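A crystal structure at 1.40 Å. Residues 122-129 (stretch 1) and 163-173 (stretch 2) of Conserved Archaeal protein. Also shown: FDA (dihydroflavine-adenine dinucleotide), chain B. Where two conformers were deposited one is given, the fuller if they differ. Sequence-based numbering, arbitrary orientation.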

# COMPACT_ATOMS: atom_id res chain seq x y z
N THR A 122 17.61 14.70 -4.02
CA THR A 122 17.64 13.25 -4.07
C THR A 122 18.70 12.70 -3.13
O THR A 122 19.85 13.16 -3.12
N ALA A 123 18.31 11.72 -2.31
CA ALA A 123 19.29 10.97 -1.54
C ALA A 123 19.96 9.99 -2.49
O ALA A 123 19.32 9.06 -2.99
N MET A 124 21.24 10.22 -2.77
CA MET A 124 21.97 9.50 -3.78
C MET A 124 22.60 8.23 -3.26
O MET A 124 22.67 7.23 -3.97
N LYS A 125 23.11 8.27 -2.04
CA LYS A 125 23.68 7.05 -1.47
C LYS A 125 23.69 7.09 0.04
O LYS A 125 23.75 8.17 0.64
N PRO A 126 23.60 5.92 0.67
CA PRO A 126 23.68 5.85 2.13
C PRO A 126 25.07 6.16 2.65
O PRO A 126 26.08 5.91 1.99
N ILE A 127 25.11 6.74 3.85
CA ILE A 127 26.32 6.70 4.65
C ILE A 127 26.15 5.46 5.51
O ILE A 127 25.19 5.35 6.27
N PHE A 128 27.06 4.49 5.36
CA PHE A 128 26.94 3.23 6.07
C PHE A 128 28.29 2.89 6.67
O PHE A 128 29.27 2.73 5.95
N GLU A 129 28.35 2.82 7.99
CA GLU A 129 29.62 2.62 8.66
C GLU A 129 29.42 1.81 9.93
O GLU A 129 28.44 1.99 10.65
N SER A 163 14.84 3.35 -3.48
CA SER A 163 16.06 3.83 -4.11
C SER A 163 17.22 4.11 -3.16
O SER A 163 18.33 4.41 -3.60
N PHE A 164 16.96 4.04 -1.86
CA PHE A 164 18.02 4.19 -0.87
C PHE A 164 18.40 2.85 -0.26
O PHE A 164 19.57 2.45 -0.30
N ARG A 165 17.42 2.12 0.26
CA ARG A 165 17.72 0.84 0.90
C ARG A 165 18.31 -0.19 -0.06
O ARG A 165 19.07 -1.07 0.36
N SER A 166 17.99 -0.07 -1.35
CA SER A 166 18.53 -1.02 -2.33
C SER A 166 20.03 -0.83 -2.53
O SER A 166 20.68 -1.65 -3.17
N LYS A 167 20.58 0.26 -1.99
CA LYS A 167 22.00 0.56 -2.13
C LYS A 167 22.81 0.14 -0.92
O LYS A 167 24.03 0.36 -0.87
N LEU A 168 22.15 -0.48 0.05
CA LEU A 168 22.83 -1.00 1.23
C LEU A 168 23.36 -2.42 0.94
O LEU A 168 22.96 -3.04 -0.05
N PRO A 169 24.27 -2.93 1.78
CA PRO A 169 24.84 -4.26 1.55
C PRO A 169 23.75 -5.32 1.45
O PRO A 169 22.85 -5.34 2.30
N PRO A 170 23.81 -6.18 0.43
CA PRO A 170 22.70 -7.09 0.12
C PRO A 170 22.43 -8.14 1.20
O PRO A 170 21.32 -8.69 1.23
N GLU A 171 23.40 -8.41 2.06
CA GLU A 171 23.20 -9.40 3.12
C GLU A 171 22.25 -8.91 4.22
O GLU A 171 21.74 -9.72 5.00
N LEU A 172 22.00 -7.61 4.28
CA LEU A 172 21.14 -7.05 5.32
C LEU A 172 19.66 -7.28 5.01
O LEU A 172 19.24 -7.09 3.88
N PRO A 173 18.87 -7.66 6.02
CA PRO A 173 17.45 -7.95 5.77
C PRO A 173 16.66 -6.74 5.28
O PRO A 173 15.62 -6.89 4.64

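Where strands on the two sides of a corner meet a loop with a short 3-10 segment, packing is often achieved by pairing aromatic rings with prolines, and the contact between residues 122-129 and 163-173 illustrates the principle twice over. Ser 163 serves the cofactor: its side chain, with chi1 p, donates a hydrogen bond from OG to FDA N7A (2.8 Å). The adenine is read from the first strand as well, since Ala 123 N donates to FDA N1A and FDA N6A donates to Ala 123 O, both at 3.0 Å.

Phe 164 leaves its backbone sideways, but chi1 t carries the ring to stretch 1. Pro 126 of the second strand lies over one face, its CG 3.8 Å from the ring centroid and 16° off the normal, a CH-pi contact; Ala 123 CB approaches Phe 164 CD1 at 4.1 Å. Arg 165 points away and Ser 166 sideways, and neither touches stretch 1.

Lys 167 points toward it. With chi1 m and the remaining angles t, the chain is fully extended beyond CB, so that NZ reaches Met 124 O in a 2.8 Å hydrogen bond, while its CB rests 3.7 Å from Pro 126 CD. A water accepts from Lys 167 NZ (3.1 Å) and donates to Ala 123 O (2.8 Å) and Ser 163 O (2.9 Å).

Leu 168 (m, t) brings CD2 to 3.6 Å from Pro 126 CB and 3.8 Å from Phe 128 CD1, bridging two side chains of the second strand that point toward the loop, whereas Ile 127 between them points away. Pro 169 then repeats the proline-aromatic motif with the roles exchanged: its CD sits over one face of Phe 128 (chi1 t), 4.2 Å from the ring centroid. At the end of the type I turn from Pro 169 to Leu 172, Leu 172 (m, t) points toward the second strand, placing CD1 3.7 Å from Phe 128 CZ.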

# COMPACT_ATOMS: atom_id res chain seq x y z
CB THR A 122 17.94 12.76 -5.50
OG1 THR A 122 16.94 13.28 -6.40
CG2 THR A 122 17.93 11.24 -5.57
CB ALA A 123 18.64 10.27 -0.36
CB MET A 124 23.05 10.38 -4.39
CG MET A 124 22.49 11.46 -5.31
SD MET A 124 21.58 10.75 -6.72
CE MET A 124 21.20 12.21 -7.69
CB LYS A 125 25.07 6.77 -2.02
CG LYS A 125 26.13 7.70 -1.53
CD LYS A 125 27.49 7.31 -2.09
CE LYS A 125 28.52 8.40 -1.84
NZ LYS A 125 29.89 8.01 -2.31
CB PRO A 126 23.37 4.38 2.44
CG PRO A 126 22.65 3.89 1.23
CD PRO A 126 23.26 4.62 0.07
CB ILE A 127 26.48 7.93 5.55
CG1 ILE A 127 26.48 9.21 4.70
CG2 ILE A 127 27.76 7.83 6.38
CD1 ILE A 127 26.36 10.46 5.52
CB PHE A 128 26.50 2.11 5.13
CG PHE A 128 26.21 0.82 5.82
CD1 PHE A 128 25.03 0.64 6.53
CD2 PHE A 128 27.12 -0.23 5.77
CE1 PHE A 128 24.77 -0.55 7.19
CE2 PHE A 128 26.85 -1.43 6.42
CZ PHE A 128 25.68 -1.58 7.13
CB GLU A 129 30.29 3.98 8.91
CG GLU A 129 30.50 4.38 10.35
CD GLU A 129 30.82 5.87 10.49
OE1 GLU A 129 30.70 6.60 9.48
OE2 GLU A 129 31.19 6.30 11.60
CB SER A 163 15.74 5.10 -4.90
OG SER A 163 15.30 6.11 -4.01
CB PHE A 164 17.55 5.19 0.20
CG PHE A 164 18.58 5.51 1.24
CD1 PHE A 164 19.52 6.51 1.02
CD2 PHE A 164 18.58 4.86 2.46
CE1 PHE A 164 20.44 6.85 2.00
CE2 PHE A 164 19.51 5.20 3.44
CZ PHE A 164 20.44 6.19 3.19
CB ARG A 165 16.51 0.28 1.65
CG ARG A 165 15.35 -0.19 0.78
CD ARG A 165 14.20 -0.62 1.68
NE ARG A 165 13.10 -1.28 0.97
CZ ARG A 165 13.08 -2.57 0.65
NH1 ARG A 165 14.11 -3.35 0.96
NH2 ARG A 165 12.04 -3.07 0.00
CB SER A 166 17.82 -0.89 -3.67
OG SER A 166 18.02 0.39 -4.23
CB LYS A 167 22.20 2.05 -2.44
CG LYS A 167 21.61 2.43 -3.79
CD LYS A 167 21.86 3.88 -4.16
CE LYS A 167 21.19 4.21 -5.48
NZ LYS A 167 21.55 5.58 -5.96
CB LEU A 168 21.86 -1.01 2.41
CG LEU A 168 21.46 0.38 2.90
CD1 LEU A 168 20.31 0.30 3.89
CD2 LEU A 168 22.67 1.06 3.53
CB PRO A 169 25.70 -4.49 2.79
CG PRO A 169 26.14 -3.11 3.16
CD PRO A 169 24.96 -2.23 2.88
CB PRO A 170 23.13 -7.75 -1.19
CG PRO A 170 24.61 -7.63 -1.20
CD PRO A 170 24.92 -6.32 -0.54
CB GLU A 171 24.54 -9.85 3.71
CG GLU A 171 25.28 -8.80 4.52
CD GLU A 171 26.21 -7.94 3.67
OE1 GLU A 171 26.05 -7.92 2.43
OE2 GLU A 171 27.09 -7.29 4.25
CB LEU A 172 21.38 -5.56 5.49
CG LEU A 172 22.83 -5.15 5.73
CD1 LEU A 172 22.86 -3.66 5.98
CD2 LEU A 172 23.41 -5.92 6.92
CB PRO A 173 16.94 -8.40 7.15
CG PRO A 173 18.16 -8.83 7.89
CD PRO A 173 19.27 -7.96 7.40
PA FDA B . 5.16 7.43 -3.02
O1A FDA B . 5.65 6.74 -4.23
O2A FDA B . 3.81 8.14 -3.11
O5B FDA B . 6.23 8.51 -2.57
C5B FDA B . 7.64 8.22 -2.63
C4B FDA B . 8.37 9.54 -2.73
O4B FDA B . 9.79 9.31 -2.60
C3B FDA B . 8.17 10.30 -4.04
O3B FDA B . 7.60 11.58 -3.81
C2B FDA B . 9.57 10.32 -4.68
O2B FDA B . 9.82 11.51 -5.40
C1B FDA B . 10.46 10.21 -3.45
N9A FDA B . 11.79 9.65 -3.65
C8A FDA B . 12.11 8.40 -4.14
N7A FDA B . 13.39 8.13 -4.13
C5A FDA B . 13.96 9.27 -3.59
C6A FDA B . 15.29 9.60 -3.26
N6A FDA B . 16.32 8.76 -3.39
N1A FDA B . 15.51 10.80 -2.68
C2A FDA B . 14.48 11.63 -2.51
N3A FDA B . 13.18 11.42 -2.74
C4A FDA B . 12.99 10.20 -3.26
N1 FDA B . -3.80 3.41 -2.54
C2 FDA B . -4.93 3.85 -1.89
O2 FDA B . -4.95 3.96 -0.67
N3 FDA B . -6.01 4.19 -2.66
C4 FDA B . -6.14 4.04 -4.03
O4 FDA B . -7.11 4.51 -4.60
C4X FDA B . -4.98 3.52 -4.64
N5 FDA B . -4.97 3.36 -6.00
C5X FDA B . -3.77 3.18 -6.67
C6 FDA B . -3.72 3.29 -8.05
C7 FDA B . -2.52 3.21 -8.74
C7M FDA B . -2.50 3.46 -10.22
C8 FDA B . -1.33 2.96 -8.03
C8M FDA B . -0.00 2.93 -8.74
C9 FDA B . -1.39 2.83 -6.64
C9A FDA B . -2.59 2.96 -5.95
N10 FDA B . -2.67 2.87 -4.54
C10 FDA B . -3.83 3.27 -3.91
C1' FDA B . -1.46 2.68 -3.70
C2' FDA B . -0.95 4.03 -3.16
O2' FDA B . -0.93 5.01 -4.20
C3' FDA B . 0.47 3.88 -2.61
O3' FDA B . 0.50 2.74 -1.77
C4' FDA B . 0.97 5.06 -1.77
O4' FDA B . 0.74 6.31 -2.42
C5' FDA B . 2.44 4.91 -1.43
O5' FDA B . 2.90 6.09 -0.73
P FDA B . 4.45 6.25 -0.41
O1P FDA B . 4.60 7.52 0.32
O2P FDA B . 5.03 4.99 0.22
O3P FDA B . 5.16 6.33 -1.85
O HOH W 1 19.04 6.97 -4.78